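Putative sugar ABC transporter (Yersinia enterocolitica subsp. enterocolitica 8081, PDB 5ULB) probably captures methylthioribose or a close relative in the periplasm for an ABC transporter, and holds a methylseleno-ribose analogue in both anomeric forms. Local coordinates at residues A[26-30]-A[55-61]; A[32-36]-A[238-242]; A[217-221]-A[233-237]. All blocks are in the same frame, centred on the assembly; numbering follows the deposited sequence.

Interaction 1: residues A[26-30]-A[55-61]; sequences RNLGS and FLSNGDD
Arg-26 and Leu-56 pair as neighbours in the parallel sheet, and the backbone bonds across them set the frame: Arg-26 N donates to Phe-55 O (3.0 Å), and Ser-57 N returns a bond to Arg-26 O (3.1 Å). Just beyond the strands, Asn-58 N reaches Leu-28 O at 2.9 Å, coming from well above the carbonyl plane rather than along a lone pair.

The side-chain polar bonds run through Asn-27. With CG anti to the backbone N (chi1 -163°), its amide swings to the turn that follows strand 51-56. Ser-57 OG gives its hydrogen to Asn-27 OD1 (2.6 Å), in the carbonyl plane and on a lone pair. The same hydroxyl accepts from Gly-59 N (3.0 Å), an ST turn inside the type I' turn 57-60. On the other side of the amide, ND2 donates to Asp-61 OD1 at 2.9 Å. It meets the carboxylate from above its plane, the two flat groups standing 67° apart. ND2 also bonds Gln-83 O, and Asp-61 OD1 is shared with Tyr-88 OH.

Leu-56 makes the apolar part, its CD2 beside Arg-26 CB at 3.6 Å and its CD1 against the Gly-29 carbonyl, before the arginine runs off to Asn-33, Thr-34 and Ser-82.

Both ends of the Asn-27 amide are therefore committed, which fixes its rotation, while buried Asn-27 O has only a CA-H...O contact from Gly-59 CA, at 3.4 Å. The network ties the loop carrying Leu-28, a ligand-pocket residue, to the turn leading into helix 61-73.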
# COMPACT_ATOMS: atom_id res chain seq x y z
N ARG A 26 7.58 -2.01 9.04
CA ARG A 26 6.25 -2.13 8.44
C ARG A 26 5.48 -3.19 9.24
O ARG A 26 5.96 -4.31 9.49
CB ARG A 26 6.28 -2.38 6.96
CG ARG A 26 4.95 -2.62 6.29
CD ARG A 26 5.02 -2.30 4.81
NE ARG A 26 3.87 -2.80 4.12
CZ ARG A 26 3.20 -2.15 3.14
NH1 ARG A 26 3.27 -0.82 2.98
NH2 ARG A 26 2.27 -2.81 2.51
N ASN A 27 4.22 -2.87 9.62
CA ASN A 27 3.41 -3.70 10.48
C ASN A 27 2.59 -4.76 9.76
O ASN A 27 1.40 -4.90 10.04
CB ASN A 27 2.52 -2.80 11.33
CG ASN A 27 1.93 -3.45 12.53
OD1 ASN A 27 2.47 -4.42 13.10
ND2 ASN A 27 0.83 -2.85 13.04
N LEU A 28 3.23 -5.46 8.80
CA LEU A 28 2.60 -6.48 8.02
C LEU A 28 3.59 -7.61 7.81
O LEU A 28 4.75 -7.52 8.27
CB LEU A 28 2.03 -5.94 6.68
CG LEU A 28 0.89 -4.92 6.79
CD1 LEU A 28 0.59 -4.40 5.42
CD2 LEU A 28 -0.34 -5.60 7.35
N GLY A 29 3.16 -8.66 7.14
CA GLY A 29 4.02 -9.71 6.64
C GLY A 29 4.44 -9.50 5.21
O GLY A 29 4.43 -8.37 4.70
N SER A 30 4.83 -10.57 4.53
CA SER A 30 5.39 -10.49 3.19
C SER A 30 4.38 -10.64 2.08
O SER A 30 4.65 -11.34 1.08
CB SER A 30 6.58 -11.45 3.08
OG SER A 30 6.15 -12.78 3.38
N PHE A 55 12.38 -4.15 8.31
CA PHE A 55 11.89 -4.99 9.42
C PHE A 55 10.36 -5.12 9.21
O PHE A 55 9.66 -4.11 9.01
CB PHE A 55 12.15 -4.35 10.77
CG PHE A 55 13.58 -4.08 11.02
CD1 PHE A 55 14.39 -5.07 11.56
CD2 PHE A 55 14.16 -2.83 10.69
CE1 PHE A 55 15.78 -4.77 11.82
CE2 PHE A 55 15.45 -2.55 10.95
CZ PHE A 55 16.27 -3.58 11.46
N LEU A 56 9.87 -6.35 9.28
CA LEU A 56 8.42 -6.66 9.18
C LEU A 56 7.94 -7.32 10.45
O LEU A 56 8.57 -8.25 10.94
CB LEU A 56 8.12 -7.62 8.04
CG LEU A 56 8.25 -6.96 6.66
CD1 LEU A 56 8.08 -8.00 5.58
CD2 LEU A 56 7.29 -5.81 6.45
N SER A 57 6.83 -6.83 11.01
CA SER A 57 6.30 -7.37 12.23
C SER A 57 5.41 -8.58 12.08
O SER A 57 4.98 -9.15 13.13
CB SER A 57 5.48 -6.33 13.00
OG SER A 57 4.27 -6.13 12.25
N ASN A 58 5.01 -8.90 10.82
CA ASN A 58 3.95 -9.91 10.51
C ASN A 58 2.58 -9.49 11.10
O ASN A 58 1.66 -10.35 11.23
CB ASN A 58 4.19 -11.39 10.85
CG ASN A 58 4.77 -12.23 9.66
OD1 ASN A 58 4.18 -12.57 8.54
ND2 ASN A 58 5.94 -12.63 9.97
N GLY A 59 2.38 -8.21 11.33
CA GLY A 59 1.11 -7.77 11.93
C GLY A 59 1.03 -7.83 13.43
O GLY A 59 0.00 -7.47 13.99
N ASP A 60 2.15 -8.18 14.11
CA ASP A 60 2.19 -8.28 15.56
C ASP A 60 2.64 -6.94 16.07
O ASP A 60 3.80 -6.53 15.91
CB ASP A 60 3.12 -9.43 15.95
CG ASP A 60 3.39 -9.59 17.39
OD1 ASP A 60 3.32 -8.67 18.15
OD2 ASP A 60 3.68 -10.77 17.82
N ASP A 61 1.71 -6.23 16.73
CA ASP A 61 2.01 -4.90 17.15
C ASP A 61 3.13 -4.81 18.19
O ASP A 61 3.85 -3.78 18.28
CB ASP A 61 0.77 -4.23 17.68
CG ASP A 61 -0.32 -4.01 16.60
OD1 ASP A 61 -0.20 -3.10 15.79
OD2 ASP A 61 -1.22 -4.91 16.56
O HOH W 1 4.10 -13.03 5.86

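Interaction 2: residues A[32-36]-A[238-242]; sequences DNTTQ and DISNQ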
# COMPACT_ATOMS: atom_id res chain seq x y z
N ASP A 32 2.31 -9.20 -1.26
CA ASP A 32 2.84 -8.57 -2.44
C ASP A 32 2.92 -7.03 -2.32
O ASP A 32 3.86 -6.42 -2.87
CB ASP A 32 2.05 -8.90 -3.68
CG ASP A 32 2.12 -10.36 -4.08
OD1 ASP A 32 2.97 -11.11 -3.56
OD2 ASP A 32 1.36 -10.70 -5.07
N ASN A 33 1.93 -6.43 -1.66
CA ASN A 33 1.98 -4.97 -1.52
C ASN A 33 3.20 -4.57 -0.72
O ASN A 33 3.93 -3.67 -1.08
CB ASN A 33 0.67 -4.49 -0.85
CG ASN A 33 0.55 -2.97 -0.88
OD1 ASN A 33 0.88 -2.31 0.09
ND2 ASN A 33 -0.10 -2.49 -1.99
N THR A 34 3.40 -5.25 0.42
CA THR A 34 4.52 -5.03 1.24
C THR A 34 5.85 -5.26 0.52
O THR A 34 6.82 -4.49 0.66
CB THR A 34 4.43 -5.91 2.54
OG1 THR A 34 3.31 -5.47 3.29
CG2 THR A 34 5.71 -5.84 3.34
N THR A 35 5.94 -6.38 -0.19
CA THR A 35 7.11 -6.71 -0.91
C THR A 35 7.54 -5.56 -1.90
O THR A 35 8.70 -5.18 -2.00
CB THR A 35 6.99 -8.09 -1.63
OG1 THR A 35 6.69 -9.04 -0.59
CG2 THR A 35 8.17 -8.42 -2.44
N GLN A 36 6.55 -5.04 -2.61
CA GLN A 36 6.79 -3.92 -3.48
C GLN A 36 7.18 -2.59 -2.78
O GLN A 36 8.11 -1.90 -3.22
CB GLN A 36 5.59 -3.71 -4.40
CG GLN A 36 5.29 -4.81 -5.38
CD GLN A 36 3.97 -4.53 -6.10
OE1 GLN A 36 3.98 -3.96 -7.24
NE2 GLN A 36 2.85 -4.92 -5.46
N ASP A 238 -5.42 -2.15 -4.87
CA ASP A 238 -4.02 -2.55 -5.01
C ASP A 238 -3.67 -3.28 -6.30
O ASP A 238 -4.57 -3.80 -6.93
CB ASP A 238 -3.44 -3.35 -3.83
CG ASP A 238 -3.65 -2.76 -2.49
OD1 ASP A 238 -3.44 -1.51 -2.32
OD2 ASP A 238 -4.00 -3.54 -1.53
N ILE A 239 -2.39 -3.32 -6.64
CA ILE A 239 -1.96 -4.09 -7.78
C ILE A 239 -0.62 -4.70 -7.49
O ILE A 239 0.16 -4.24 -6.66
CB ILE A 239 -1.82 -3.18 -9.07
CG1 ILE A 239 -1.84 -3.94 -10.37
CG2 ILE A 239 -0.66 -2.22 -8.97
CD1 ILE A 239 -3.13 -4.68 -10.62
N SER A 240 -0.32 -5.80 -8.17
CA SER A 240 0.92 -6.54 -8.07
C SER A 240 1.07 -7.33 -9.35
O SER A 240 0.10 -7.50 -10.12
CB SER A 240 0.93 -7.44 -6.80
OG SER A 240 0.04 -8.52 -7.02
N ASN A 241 2.24 -7.95 -9.57
CA ASN A 241 2.44 -8.75 -10.76
C ASN A 241 1.45 -9.87 -10.79
O ASN A 241 0.91 -10.19 -11.88
CB ASN A 241 3.86 -9.29 -10.82
CG ASN A 241 4.91 -8.25 -11.06
OD1 ASN A 241 4.64 -7.08 -11.48
ND2 ASN A 241 6.17 -8.65 -10.82
N GLN A 242 1.22 -10.55 -9.69
CA GLN A 242 0.25 -11.64 -9.62
C GLN A 242 -1.13 -11.21 -10.09
O GLN A 242 -1.76 -11.88 -10.87
CB GLN A 242 0.18 -12.24 -8.19
CG GLN A 242 -0.76 -13.44 -8.08
CD GLN A 242 -0.98 -14.04 -6.65
OE1 GLN A 242 -0.33 -13.64 -5.73
NE2 GLN A 242 -1.89 -14.98 -6.51
O HOH W 2 2.91 -10.42 -7.32
O HOH W 3 -0.14 -4.64 -3.89
O HOH W 4 6.08 -5.74 -9.07
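Gln-36 reaches Ile-239 because its chain, after CG settles beside the backbone N (chi1 -64°), stays extended through chi2, and the turn at chi3 (95°) sets the amide so that Ile-239 O lies in its plane. NE2 points at Ile-239 O, 3.0 Å away, in the carbonyl plane on a lone pair and almost straight (174°). Its second hydrogen goes to Asp-32 O at 3.2 Å, from above that carbonyl and on the face opposite the helical bond from Gln-36 N. Two acceptors in the amide plane fix its rotation.

Asp-32 directs its carboxylate at Ser-240, OD2 lying 3.2 Å from OG. That serine proton has other acceptors nearby, and OG also caps helix 241-248. Gln-218 NE2 donates to the same OD2, and a water links it to Gln-242 N. Asn-33, whose OD1 takes a bond from Arg-26, brings ND2 to 3.5 Å from Asp-238 OD1, the side chains crossing near a right angle, while Asp-214 N holds Asp-238 OD2. A second water lies between Asn-33 ND2 and Ile-239 O.

Polar and partly water-mediated, the contact bridges the two lobes beside the bound sugar, lined by Asn-33 and Asp-238, consistent with a closed, ligand-bound binding protein.

Interaction 3: residues A[217-221]-A[233-237]; sequences TQGAY and KLYSI
Thr-217 meets Ser-236 with every atom of its side chain. CB comes first, lying 3.4 Å from Ser-236 OG as it points from helix 214-226 at the strand. There the chain forks. The hydroxyl branch turns back beside the backbone N (chi1 -49°), bringing OG1 to 2.7 Å from Ser-236 OG. The two hydroxyls are within hydrogen-bonding distance, though the threonine proton may instead go to Trp-213 O, a weak bond one turn back. The serine hydroxyl is itself engaged, since OG gives its hydrogen to Ile-237 O at 2.8 Å, coming from above that carbonyl plane. The methyl branch, CG2, points the other way along the strand: it touches Ser-236 CB (3.8 Å) and ends 4.0 Å from Leu-234 CD1, where the polar part of the interface gives way to the apolar one.

Leu-234 fills that second part. Its CD2 packs on Ala-220 CB at 4.2 Å, while CD1 rests on Tyr-221 CB at 3.8 Å and sits at the edge of the tyrosine ring, near its plane. The ring leads away to Glu-249 and Gln-225, which its OH bonds.

Segments 217-221 and 233-237 run nearly antiparallel, 165° between directions, their axes approaching to 9.7 Å, as the return leg of a beta-alpha-beta crossover from strand 208-211 requires. Trp-254 of strand 254-259 borders Thr-217 and Ser-236 on the same side, whereas Tyr-235 and Ile-237 face helix 124-138 across the sheet.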
# COMPACT_ATOMS: atom_id res chain seq x y z
N THR A 217 -7.88 -10.31 -2.16
CA THR A 217 -8.49 -10.59 -3.43
C THR A 217 -7.79 -11.78 -4.10
O THR A 217 -8.48 -12.59 -4.72
CB THR A 217 -8.41 -9.37 -4.33
OG1 THR A 217 -8.88 -8.23 -3.58
CG2 THR A 217 -9.27 -9.54 -5.57
N GLN A 218 -6.47 -11.91 -3.94
CA GLN A 218 -5.80 -13.07 -4.49
C GLN A 218 -6.36 -14.36 -3.92
O GLN A 218 -6.51 -15.37 -4.66
CB GLN A 218 -4.31 -12.96 -4.21
CG GLN A 218 -3.57 -11.93 -5.03
CD GLN A 218 -2.24 -11.50 -4.45
OE1 GLN A 218 -1.79 -12.03 -3.38
NE2 GLN A 218 -1.61 -10.52 -5.08
N GLY A 219 -6.59 -14.37 -2.61
CA GLY A 219 -7.16 -15.58 -2.04
C GLY A 219 -8.56 -15.84 -2.48
O GLY A 219 -9.01 -16.99 -2.74
N ALA A 220 -9.40 -14.76 -2.55
CA ALA A 220 -10.76 -14.96 -3.09
C ALA A 220 -10.74 -15.47 -4.49
O ALA A 220 -11.57 -16.32 -4.82
CB ALA A 220 -11.51 -13.67 -3.01
N TYR A 221 -9.86 -14.97 -5.32
CA TYR A 221 -9.72 -15.42 -6.69
C TYR A 221 -9.48 -16.95 -6.78
O TYR A 221 -10.12 -17.68 -7.51
CB TYR A 221 -8.61 -14.66 -7.40
CG TYR A 221 -8.42 -15.06 -8.84
CD1 TYR A 221 -7.63 -16.19 -9.19
CD2 TYR A 221 -9.06 -14.42 -9.87
CE1 TYR A 221 -7.51 -16.64 -10.46
CE2 TYR A 221 -8.87 -14.83 -11.18
CZ TYR A 221 -8.12 -15.96 -11.48
OH TYR A 221 -8.04 -16.35 -12.74
N LYS A 233 -18.10 -11.66 -9.56
CA LYS A 233 -17.12 -10.70 -10.02
C LYS A 233 -16.33 -10.05 -8.89
O LYS A 233 -16.90 -9.78 -7.84
CB LYS A 233 -17.83 -9.65 -10.90
CG LYS A 233 -18.49 -10.28 -12.14
CD LYS A 233 -17.60 -11.32 -12.89
CE LYS A 233 -18.31 -12.01 -14.07
NZ LYS A 233 -17.67 -13.34 -14.53
N LEU A 234 -15.05 -9.84 -9.13
CA LEU A 234 -14.15 -9.30 -8.14
C LEU A 234 -13.70 -7.85 -8.46
O LEU A 234 -13.33 -7.58 -9.61
CB LEU A 234 -12.81 -10.07 -8.00
CG LEU A 234 -12.80 -11.44 -7.62
CD1 LEU A 234 -11.42 -12.09 -7.78
CD2 LEU A 234 -13.28 -11.54 -6.17
N TYR A 235 -13.72 -7.01 -7.44
CA TYR A 235 -13.33 -5.59 -7.55
C TYR A 235 -12.35 -5.36 -6.43
O TYR A 235 -12.67 -5.57 -5.28
CB TYR A 235 -14.59 -4.73 -7.37
CG TYR A 235 -15.64 -4.95 -8.44
CD1 TYR A 235 -16.47 -6.04 -8.39
CD2 TYR A 235 -15.73 -4.14 -9.56
CE1 TYR A 235 -17.39 -6.29 -9.40
CE2 TYR A 235 -16.62 -4.37 -10.57
CZ TYR A 235 -17.45 -5.44 -10.46
OH TYR A 235 -18.33 -5.73 -11.47
N SER A 236 -11.13 -4.88 -6.79
CA SER A 236 -10.06 -4.75 -5.80
C SER A 236 -9.43 -3.39 -5.74
O SER A 236 -9.36 -2.64 -6.70
CB SER A 236 -8.97 -5.83 -6.17
OG SER A 236 -8.07 -6.09 -5.09
N ILE A 237 -8.79 -3.19 -4.60
CA ILE A 237 -7.77 -2.18 -4.35
C ILE A 237 -6.39 -2.88 -4.43
O ILE A 237 -6.29 -4.10 -4.10
CB ILE A 237 -8.03 -1.51 -3.01
CG1 ILE A 237 -9.37 -0.71 -3.08
CG2 ILE A 237 -6.90 -0.59 -2.59
CD1 ILE A 237 -9.88 -0.15 -1.81

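How the interactions relate
Interaction 3 is the buried one, an apolar and hydroxyl seam of helix on strand inside one crossover unit. Interactions 1 and 2 are only partly buried, polar, and edge the sugar pocket. Interaction 1 sits at the end of the sheet, where 51-56 is the outermost strand; interaction 2 spans from helix 32-48 to the loop after strand 233-237, so it joins parts 202 residues apart. Helix 32-48 connects all three, bonded at its start to the loop of interaction 1 and to helix 214-226 of interaction 3. Interactions 1 and 3 do not touch, their nearest atoms being about 8 Å apart.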